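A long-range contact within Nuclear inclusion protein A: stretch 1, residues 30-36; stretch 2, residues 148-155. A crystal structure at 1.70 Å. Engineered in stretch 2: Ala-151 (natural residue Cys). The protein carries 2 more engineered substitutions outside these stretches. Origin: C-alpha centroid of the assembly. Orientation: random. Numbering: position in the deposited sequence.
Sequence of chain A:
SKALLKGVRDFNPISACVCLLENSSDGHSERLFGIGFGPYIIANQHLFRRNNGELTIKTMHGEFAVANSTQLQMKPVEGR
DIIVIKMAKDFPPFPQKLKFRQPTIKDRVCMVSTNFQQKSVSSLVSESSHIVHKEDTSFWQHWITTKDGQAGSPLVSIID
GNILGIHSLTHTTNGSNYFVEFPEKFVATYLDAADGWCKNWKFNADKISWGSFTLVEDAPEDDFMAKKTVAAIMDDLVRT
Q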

# COMPACT_ATOMS: atom_id res chain seq x y z
N GLU A 30 -8.49 2.33 -12.30
CA GLU A 30 -7.42 2.56 -11.32
C GLU A 30 -6.78 1.20 -11.04
O GLU A 30 -7.47 0.30 -10.61
CB GLU A 30 -8.01 3.13 -10.02
CG GLU A 30 -7.18 4.16 -9.33
CD GLU A 30 -7.30 5.50 -10.01
OE1 GLU A 30 -8.32 6.22 -9.80
OE2 GLU A 30 -6.37 5.81 -10.77
N ARG A 31 -5.50 1.03 -11.34
CA ARG A 31 -4.83 -0.26 -11.10
C ARG A 31 -3.68 -0.06 -10.12
O ARG A 31 -2.70 0.62 -10.44
CB ARG A 31 -4.31 -0.84 -12.40
CG ARG A 31 -5.38 -1.12 -13.43
CD ARG A 31 -5.68 -2.60 -13.55
NE ARG A 31 -6.18 -2.89 -14.88
CZ ARG A 31 -6.26 -4.10 -15.44
NH1 ARG A 31 -5.88 -5.19 -14.78
NH2 ARG A 31 -6.73 -4.20 -16.66
N LEU A 32 -3.82 -0.63 -8.92
CA LEU A 32 -2.83 -0.51 -7.85
C LEU A 32 -2.55 -1.88 -7.24
O LEU A 32 -3.11 -2.90 -7.68
CB LEU A 32 -3.32 0.47 -6.76
CG LEU A 32 -3.85 1.88 -7.05
CD1 LEU A 32 -3.74 2.75 -5.79
CD2 LEU A 32 -3.10 2.55 -8.15
N PHE A 33 -1.68 -1.91 -6.24
CA PHE A 33 -1.46 -3.10 -5.42
C PHE A 33 -2.04 -2.87 -4.03
O PHE A 33 -2.26 -1.71 -3.62
CB PHE A 33 0.04 -3.39 -5.32
CG PHE A 33 0.64 -3.89 -6.61
CD1 PHE A 33 1.09 -3.00 -7.58
CD2 PHE A 33 0.71 -5.26 -6.85
CE1 PHE A 33 1.63 -3.46 -8.79
CE2 PHE A 33 1.26 -5.73 -8.05
CZ PHE A 33 1.72 -4.82 -9.02
N GLY A 34 -2.28 -3.97 -3.33
CA GLY A 34 -2.68 -3.93 -1.93
C GLY A 34 -2.00 -5.02 -1.12
O GLY A 34 -1.27 -5.87 -1.68
N ILE A 35 -2.24 -5.00 0.18
CA ILE A 35 -1.73 -6.02 1.10
C ILE A 35 -2.90 -6.69 1.83
O ILE A 35 -3.66 -6.02 2.49
CB ILE A 35 -0.79 -5.39 2.17
CG1 ILE A 35 0.34 -4.61 1.49
CG2 ILE A 35 -0.21 -6.49 3.12
CD1 ILE A 35 1.16 -3.72 2.45
N GLY A 36 -3.04 -8.00 1.70
CA GLY A 36 -4.06 -8.74 2.46
C GLY A 36 -3.59 -9.10 3.86
O GLY A 36 -2.42 -9.45 4.08
N ASP A 148 3.62 3.99 -13.10
CA ASP A 148 2.21 4.13 -12.75
C ASP A 148 1.66 2.71 -12.64
O ASP A 148 1.92 1.86 -13.48
CB ASP A 148 1.44 4.96 -13.80
CG ASP A 148 1.85 6.43 -13.84
OD1 ASP A 148 2.43 6.95 -12.86
OD2 ASP A 148 1.57 7.10 -14.88
N GLY A 149 0.92 2.43 -11.57
CA GLY A 149 0.43 1.09 -11.38
C GLY A 149 1.01 0.45 -10.13
O GLY A 149 0.46 -0.52 -9.63
N GLN A 150 2.13 0.97 -9.65
CA GLN A 150 2.83 0.33 -8.53
C GLN A 150 2.53 0.93 -7.16
O GLN A 150 3.06 0.47 -6.13
CB GLN A 150 4.34 0.32 -8.80
CG GLN A 150 4.76 -0.69 -9.87
CD GLN A 150 6.25 -0.75 -10.01
OE1 GLN A 150 6.84 0.03 -10.74
NE2 GLN A 150 6.88 -1.67 -9.27
N ALA A 151 1.67 1.95 -7.13
CA ALA A 151 1.21 2.44 -5.82
C ALA A 151 0.59 1.27 -5.04
O ALA A 151 -0.06 0.39 -5.63
CB ALA A 151 0.25 3.61 -5.94
N GLY A 152 0.84 1.25 -3.74
CA GLY A 152 0.33 0.18 -2.88
C GLY A 152 1.31 -0.94 -2.64
O GLY A 152 1.09 -1.78 -1.74
N SER A 153 2.41 -0.96 -3.41
CA SER A 153 3.47 -1.96 -3.23
C SER A 153 4.16 -1.73 -1.90
O SER A 153 4.55 -0.59 -1.58
CB SER A 153 4.48 -1.90 -4.39
OG SER A 153 3.82 -2.09 -5.65
N PRO A 154 4.30 -2.79 -1.09
CA PRO A 154 5.01 -2.61 0.18
C PRO A 154 6.48 -2.22 0.05
O PRO A 154 7.19 -2.71 -0.84
CB PRO A 154 4.90 -3.97 0.88
CG PRO A 154 4.61 -4.95 -0.21
CD PRO A 154 3.83 -4.18 -1.28
N LEU A 155 6.90 -1.34 0.94
CA LEU A 155 8.32 -1.08 1.19
C LEU A 155 8.72 -1.79 2.47
O LEU A 155 8.09 -1.59 3.52
CB LEU A 155 8.58 0.42 1.32
CG LEU A 155 8.57 1.28 0.05
CD1 LEU A 155 9.62 0.81 -0.97
CD2 LEU A 155 7.16 1.35 -0.60

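Residues 30-36 form an extended strand, and most of residues 148-155 form a loop that turns against it before entering a strand of its own at Pro-154. A single hydrogen bond joins the two: Phe-33 N donates to Ala-151 O at 2.9 Å, almost perfectly straight at 176°. Weaker CA-H...O contacts accompany it, Gly-149 CA lying 3.3 Å from Arg-31 O and Gly-152 CA 3.3 Å from Phe-33 O.

Both glycines suit their places. Their positive phi angles, 116° and 96°, would jam a CB against the preceding carbonyl oxygen. At Gly-152 an ideal CB would also point toward the strand and fall 1.9 Å from Phe-33 O, so the bare CA is what lets the backbones come this close. Gly-152 is also the third residue of a type II turn from Gln-150 to Ser-153, a position that favours glycine. Ser-153 braces this turn twice: its N donates to Gln-150 O at 3.1 Å, and its side chain, chi1 in m, brings OG within 2.7 Å of Gln-150 O as a second donor.

Phe-33 is the most heavily covered residue. Its CB points toward the loop, and with chi1 m (-71°) and chi2 86° the flat ring extends alongside the turn, where CE1 reaches 3.3 Å from Gly-149 O and CD1 lies 3.9 Å from Gln-150 CA, the latter at the ring edge. Gln-150 directs its CB away, yet its aliphatic CG remains 4.3 Å from Phe-33 CE1.

Branched aliphatic side chains complete the packing. Leu-32, in the mt rotamer, places CD1 4.1 Å from CB of Ala-151, an engineered residue replacing cysteine. Ile-35, also mt, starts sideways, but its extended chi2 carries CD1 nearer, to 4.1 Å from Pro-154 CB, an apolar match with the rigid proline ring.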